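Local structure of cytochrome P450 (2RFB) at residues K29-N34 with E242-N247; E268-E273 with R281-L286. The protein binds a heme and probably acts as a monooxygenase, inserting one atom of molecular oxygen into its substrates. One frame throughout, in Å; residues are numbered along the deposited sequence.

Contact 1: K29-N34 with E242-N247; sequences KIFSSN and EDSYIN
The backbones of Ile30 and Glu242 come nearest each other here, with 5.9 Å between their CA atoms. In this cytochrome P450 fold, two small antiparallel pairings adjoin: strand 31-32 pairs with 239-240, and the chain then enters a beta hairpin formed by 244-246 and 249-251. The contact closes the corner between them through side chains. Ile30 contributes the largest buried surface on its side. Ile30 CG1 stands beside the backbone N (chi1 -61°), which leaves CG2 anti to that N and 3.5 Å from Ser244 OG. The same methyl lies over one face of the neighbouring Phe31 ring, displaced toward the rim. Isoleucine suits the place because its branched CB puts one methyl against both ring and serine while CG1 approaches Glu242 OE2, at 4.1 Å. The two side chains cross obliquely, and the acidic end of Glu242 remains at the exposed margin. Serine is small enough to fit where the hairpin faces both residues: its OG sits between its own backbone N and carbonyl carbon (chi1 64°) and also meets the ring, 3.7 Å from Phe31 CZ. Val24 of helix 18-26 touches both Phe31 and Ile246, an apolar neighbour that suits these large hydrocarbon side chains. There the phenylalanine and isoleucine reach toward each other tip to tip, Phe31 CZ lying 4.0 Å from Ile246 CD1.

Contact 2: E268-E273 with R281-L286; sequences ETFFDE and RREMHL. With SO4 (sulfate ion), chain E.
Arg281 reaches across to the carbonyl groups of Asp272 and Glu273, and these are the hydrogen bonds that tie the two loop segments together. Its chain is extended as far as NE (chi3 -172°), and arginine suits the place because this long chain ends in two nitrogens that can each meet a carbonyl. NH1 gives Asp272 O a nearly straight bond of 2.6 Å, in the guanidinium plane. NH2 binds Glu273 O at 2.9 Å from above the carbonyl plane and also bonds to Leu276 O. A leucine in place of Arg281 would probably leave the carbonyl oxygens of Asp272 and Glu273 without these donors and deprive Glu224 of a salt-bridge partner.

A sulfate ion, probably from the crystallisation liquor, adds an ionic element. Its O1 accepts from Asp272 N at 2.6 Å, while its O2 lies 2.8 Å from Arg281 NH1, where the opposite charges should attract.

The aromatic contacts use ring edges, whose C-H groups carry a slight positive charge that suits oxygen neighbours. Phe271 turns its edge to two main-chain carbonyls: CE2 is 3.7 Å from Glu283 O and CZ 3.6 Å from Met284 O. Glu283 OE1 lies in the plane of the Phe270 ring, 3.1 Å from CD2, with carboxylate and ring planes 62° apart.

Arg281 NE forms its salt bridge with Glu224 of helix 218-228, which also carries Arg227; this is consistent with the Glu-Arg-Arg triad characteristic of P450s. Arg227 makes a cation-pi contact with Phe271, and Tyr18 of helix 18-26 stacks on Phe270, so the loop, which runs between helices 261-264 and 298-315, is tied to helices 218-228 and 18-26.

Contact 1 closes before contact 2 opens along the chain, with strands 249-251 and 256-259 and helix 261-264 in between. Their centres are 25 Å apart and their nearest atoms about 12 Å, so they do not touch. What they share is helix 18-26: Val24 meets contact 1, while Tyr18 and Val21 meet contact 2. The Phe31 side chain is about 10 Å and that of His285 about 7 Å from the bound heme. Contact 1 joins an N-terminal strand to the hairpin beyond heme-binding Arg238; contact 2 lies in the loop that leads on to Cys295, the axial iron ligand.

Contact 1: K29-N34 with E242-N247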
loop_
_atom_site.group_PDB
_atom_site.type_symbol
_atom_site.label_atom_id
_atom_site.label_comp_id
_atom_site.label_asym_id
_atom_site.label_seq_id
_atom_site.Cartn_x
_atom_site.Cartn_y
_atom_site.Cartn_z
ATOM N N LYS A 29 -0.042 22.094 1.590
ATOM C CA LYS A 29 0.738 23.332 1.728
ATOM C C LYS A 29 1.060 23.785 3.151
ATOM O O LYS A 29 2.000 24.575 3.353
ATOM C CB LYS A 29 0.047 24.533 1.029
ATOM C CG LYS A 29 -0.148 24.342 -0.496
ATOM C CD LYS A 29 -0.923 25.480 -1.118
ATOM C CE LYS A 29 -1.033 25.265 -2.635
ATOM N NZ LYS A 29 -1.334 26.539 -3.382
ATOM N N ILE A 30 0.255 23.367 4.114
ATOM C CA ILE A 30 0.551 23.665 5.505
ATOM C C ILE A 30 1.429 22.531 6.057
ATOM O O ILE A 30 2.464 22.786 6.743
ATOM C CB ILE A 30 -0.734 23.892 6.358
ATOM C CG1 ILE A 30 -1.533 25.093 5.825
ATOM C CG2 ILE A 30 -0.368 24.128 7.824
ATOM C CD1 ILE A 30 -2.908 25.312 6.460
ATOM N N PHE A 31 1.041 21.287 5.736
ATOM C CA PHE A 31 1.797 20.120 6.204
ATOM C C PHE A 31 2.468 19.452 5.044
ATOM O O PHE A 31 1.848 18.750 4.252
ATOM C CB PHE A 31 0.927 19.161 7.019
ATOM C CG PHE A 31 0.167 19.837 8.119
ATOM C CD1 PHE A 31 -1.149 20.251 7.925
ATOM C CD2 PHE A 31 0.780 20.088 9.358
ATOM C CE1 PHE A 31 -1.851 20.942 8.977
ATOM C CE2 PHE A 31 0.115 20.744 10.373
ATOM C CZ PHE A 31 -1.228 21.168 10.187
ATOM N N SER A 32 3.772 19.671 4.967
ATOM C CA SER A 32 4.608 19.233 3.867
ATOM C C SER A 32 4.942 17.757 3.965
ATOM O O SER A 32 4.832 17.170 5.026
ATOM C CB SER A 32 5.896 20.033 3.935
ATOM O OG SER A 32 6.874 19.481 3.098
ATOM N N SER A 33 5.435 17.172 2.884
ATOM C CA SER A 33 5.848 15.766 2.891
ATOM C C SER A 33 7.349 15.454 3.045
ATOM O O SER A 33 7.716 14.263 3.130
ATOM C CB SER A 33 5.251 15.023 1.694
ATOM O OG SER A 33 3.895 14.771 1.969
ATOM N N ASN A 34 8.204 16.480 3.106
ATOM C CA ASN A 34 9.624 16.280 3.419
ATOM C C ASN A 34 10.110 17.282 4.426
ATOM O O ASN A 34 9.624 18.398 4.426
ATOM C CB ASN A 34 10.463 16.446 2.175
ATOM C CG ASN A 34 10.089 17.676 1.408
ATOM O OD1 ASN A 34 8.902 17.912 1.147
ATOM N ND2 ASN A 34 11.083 18.470 1.031
ATOM N N GLU A 242 4.356 25.937 7.973
ATOM C CA GLU A 242 4.097 27.219 8.658
ATOM C C GLU A 242 3.278 26.944 9.900
ATOM O O GLU A 242 2.608 25.930 9.979
ATOM C CB GLU A 242 3.324 28.189 7.756
ATOM C CG GLU A 242 1.902 27.729 7.402
ATOM C CD GLU A 242 1.149 28.787 6.608
ATOM O OE1 GLU A 242 0.989 29.940 7.117
ATOM O OE2 GLU A 242 0.726 28.482 5.467
ATOM N N ASP A 243 3.328 27.853 10.855
ATOM C CA ASP A 243 2.509 27.817 12.059
ATOM C C ASP A 243 1.038 27.678 11.739
ATOM O O ASP A 243 0.557 28.272 10.785
ATOM C CB ASP A 243 2.704 29.123 12.820
ATOM C CG ASP A 243 4.136 29.328 13.241
ATOM O OD1 ASP A 243 4.535 30.484 13.483
ATOM O OD2 ASP A 243 4.866 28.322 13.336
ATOM N N SER A 244 0.321 26.899 12.548
ATOM C CA SER A 244 -1.134 26.770 12.433
ATOM C C SER A 244 -1.688 26.016 13.620
ATOM O O SER A 244 -0.947 25.399 14.394
ATOM C CB SER A 244 -1.539 26.081 11.151
ATOM O OG SER A 244 -1.044 24.766 11.188
ATOM N N TYR A 245 -3.005 26.061 13.744
ATOM C CA TYR A 245 -3.685 25.639 14.935
ATOM C C TYR A 245 -4.555 24.441 14.675
ATOM O O TYR A 245 -5.245 24.358 13.673
ATOM C CB TYR A 245 -4.533 26.781 15.469
ATOM C CG TYR A 245 -3.759 27.943 16.062
ATOM C CD1 TYR A 245 -3.297 28.999 15.257
ATOM C CD2 TYR A 245 -3.520 28.014 17.443
ATOM C CE1 TYR A 245 -2.591 30.056 15.807
ATOM C CE2 TYR A 245 -2.818 29.082 18.003
ATOM C CZ TYR A 245 -2.361 30.099 17.190
ATOM O OH TYR A 245 -1.688 31.194 17.776
ATOM N N ILE A 246 -4.490 23.477 15.569
ATOM C CA ILE A 246 -5.446 22.389 15.564
ATOM C C ILE A 246 -5.995 22.336 16.976
ATOM O O ILE A 246 -5.247 22.585 17.935
ATOM C CB ILE A 246 -4.770 21.136 15.241
ATOM C CG1 ILE A 246 -3.999 21.348 13.939
ATOM C CG2 ILE A 246 -5.796 19.941 15.198
ATOM C CD1 ILE A 246 -3.848 20.112 13.089
ATOM N N ASN A 247 -7.300 22.099 17.121
ATOM C CA ASN A 247 -7.896 22.059 18.449
ATOM C C ASN A 247 -7.222 23.070 19.358
ATOM O O ASN A 247 -6.787 22.741 20.452
ATOM C CB ASN A 247 -7.816 20.639 19.041
ATOM C CG ASN A 247 -8.500 20.542 20.381
ATOM O OD1 ASN A 247 -7.875 20.194 21.387
ATOM N ND2 ASN A 247 -9.775 20.919 20.422
#

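Contact 2: E268-E273 with R281-L286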
loop_
_atom_site.group_PDB
_atom_site.type_symbol
_atom_site.label_atom_id
_atom_site.label_comp_id
_atom_site.label_asym_id
_atom_site.label_seq_id
_atom_site.Cartn_x
_atom_site.Cartn_y
_atom_site.Cartn_z
ATOM N N GLU A 268 -15.782 7.111 16.365
ATOM C CA GLU A 268 -17.246 7.035 16.558
ATOM C C GLU A 268 -18.008 8.233 16.023
ATOM O O GLU A 268 -19.198 8.139 15.739
ATOM C CB GLU A 268 -17.580 6.893 18.045
ATOM C CG GLU A 268 -16.983 5.626 18.656
ATOM C CD GLU A 268 -17.000 5.615 20.178
ATOM O OE1 GLU A 268 -17.652 6.540 20.766
ATOM O OE2 GLU A 268 -16.364 4.675 20.762
ATOM N N THR A 269 -17.326 9.357 15.883
ATOM C CA THR A 269 -17.916 10.542 15.298
ATOM C C THR A 269 -18.203 10.390 13.814
ATOM O O THR A 269 -19.063 11.044 13.291
ATOM C CB THR A 269 -16.984 11.735 15.561
ATOM O OG1 THR A 269 -17.066 12.072 16.955
ATOM C CG2 THR A 269 -17.348 12.953 14.712
ATOM N N PHE A 270 -17.471 9.532 13.119
ATOM C CA PHE A 270 -17.696 9.353 11.695
ATOM C C PHE A 270 -18.239 7.989 11.365
ATOM O O PHE A 270 -18.842 7.797 10.307
ATOM C CB PHE A 270 -16.406 9.601 10.900
ATOM C CG PHE A 270 -16.207 11.018 10.562
ATOM C CD1 PHE A 270 -15.719 11.906 11.530
ATOM C CD2 PHE A 270 -16.540 11.485 9.301
ATOM C CE1 PHE A 270 -15.567 13.263 11.243
ATOM C CE2 PHE A 270 -16.390 12.812 8.991
ATOM C CZ PHE A 270 -15.909 13.731 9.964
ATOM N N PHE A 271 -18.036 7.026 12.242
ATOM C CA PHE A 271 -18.554 5.716 11.947
ATOM C C PHE A 271 -19.418 5.258 13.089
ATOM O O PHE A 271 -18.969 5.226 14.236
ATOM C CB PHE A 271 -17.400 4.744 11.712
ATOM C CG PHE A 271 -16.476 5.156 10.610
ATOM C CD1 PHE A 271 -15.253 5.753 10.902
ATOM C CD2 PHE A 271 -16.825 4.963 9.275
ATOM C CE1 PHE A 271 -14.388 6.151 9.901
ATOM C CE2 PHE A 271 -15.937 5.359 8.218
ATOM C CZ PHE A 271 -14.709 5.949 8.550
ATOM N N ASP A 272 -20.661 4.906 12.796
ATOM C CA ASP A 272 -21.530 4.337 13.835
ATOM C C ASP A 272 -20.979 2.951 14.153
ATOM O O ASP A 272 -20.704 2.158 13.248
ATOM C CB ASP A 272 -22.969 4.218 13.334
ATOM C CG ASP A 272 -24.000 4.391 14.446
ATOM O OD1 ASP A 272 -24.713 3.402 14.746
ATOM O OD2 ASP A 272 -24.126 5.523 15.008
ATOM N N GLU A 273 -20.769 2.681 15.436
ATOM C CA GLU A 273 -20.283 1.397 15.900
ATOM C C GLU A 273 -18.962 1.029 15.255
ATOM O O GLU A 273 -18.836 -0.001 14.580
ATOM C CB GLU A 273 -21.355 0.314 15.705
ATOM C CG GLU A 273 -22.591 0.545 16.608
ATOM C CD GLU A 273 -23.601 -0.596 16.559
ATOM O OE1 GLU A 273 -24.362 -0.679 15.570
ATOM O OE2 GLU A 273 -23.641 -1.412 17.515
ATOM N N ARG A 281 -20.868 0.747 4.800
ATOM C CA ARG A 281 -20.787 2.050 5.470
ATOM C C ARG A 281 -20.645 3.211 4.482
ATOM O O ARG A 281 -20.094 3.049 3.379
ATOM C CB ARG A 281 -19.604 2.091 6.438
ATOM C CG ARG A 281 -19.826 1.289 7.679
ATOM C CD ARG A 281 -18.534 1.200 8.369
ATOM N NE ARG A 281 -18.499 0.304 9.526
ATOM C CZ ARG A 281 -19.023 0.604 10.715
ATOM N NH1 ARG A 281 -19.663 1.754 10.892
ATOM N NH2 ARG A 281 -18.909 -0.259 11.720
ATOM N N ARG A 282 -21.103 4.387 4.920
ATOM C CA ARG A 282 -21.309 5.558 4.050
ATOM C C ARG A 282 -20.086 6.458 3.974
ATOM O O ARG A 282 -19.801 7.063 2.916
ATOM C CB ARG A 282 -22.459 6.393 4.590
ATOM C CG ARG A 282 -23.701 5.574 4.941
ATOM C CD ARG A 282 -24.972 6.443 4.863
ATOM N NE ARG A 282 -25.250 6.993 3.526
ATOM C CZ ARG A 282 -26.297 7.770 3.241
ATOM N NH1 ARG A 282 -27.176 8.087 4.189
ATOM N NH2 ARG A 282 -26.486 8.223 1.998
ATOM N N GLU A 283 -19.382 6.566 5.100
ATOM C CA GLU A 283 -18.291 7.506 5.178
ATOM C C GLU A 283 -17.046 6.839 4.598
ATOM O O GLU A 283 -16.954 5.643 4.623
ATOM C CB GLU A 283 -18.088 8.016 6.620
ATOM C CG GLU A 283 -19.241 8.916 7.159
ATOM C CD GLU A 283 -19.159 10.389 6.686
ATOM O OE1 GLU A 283 -18.017 10.939 6.658
ATOM O OE2 GLU A 283 -20.229 10.986 6.344
ATOM N N MET A 284 -16.148 7.632 4.027
ATOM C CA MET A 284 -14.920 7.157 3.461
ATOM C C MET A 284 -13.922 6.891 4.614
ATOM O O MET A 284 -13.847 7.666 5.561
ATOM C CB MET A 284 -14.361 8.229 2.520
ATOM C CG MET A 284 -12.977 7.902 1.884
ATOM S SD MET A 284 -12.071 9.434 1.358
ATOM C CE MET A 284 -13.486 10.471 1.076
ATOM N N HIS A 285 -13.173 5.796 4.518
ATOM C CA HIS A 285 -12.117 5.506 5.440
ATOM C C HIS A 285 -10.870 6.231 4.897
ATOM O O HIS A 285 -10.838 6.622 3.738
ATOM C CB HIS A 285 -11.895 3.989 5.512
ATOM C CG HIS A 285 -11.233 3.438 4.285
ATOM N ND1 HIS A 285 -11.927 2.762 3.293
ATOM C CD2 HIS A 285 -9.950 3.522 3.863
ATOM C CE1 HIS A 285 -11.106 2.501 2.287
ATOM N NE2 HIS A 285 -9.892 2.913 2.628
ATOM N N LEU A 286 -9.844 6.361 5.734
ATOM C CA LEU A 286 -8.579 6.976 5.386
ATOM C C LEU A 286 -7.411 5.975 5.273
ATOM O O LEU A 286 -6.264 6.369 5.334
ATOM C CB LEU A 286 -8.223 7.987 6.466
ATOM C CG LEU A 286 -9.298 9.032 6.760
ATOM C CD1 LEU A 286 -8.848 9.983 7.843
ATOM C CD2 LEU A 286 -9.682 9.768 5.503
HETATM S S SO4 E . -21.910 4.251 9.501
HETATM O O1 SO4 E . -21.990 5.254 10.561
HETATM O O2 SO4 E . -22.091 2.951 10.145
HETATM O O3 SO4 E . -22.938 4.355 8.461
HETATM O O4 SO4 E . -20.584 4.499 8.895
#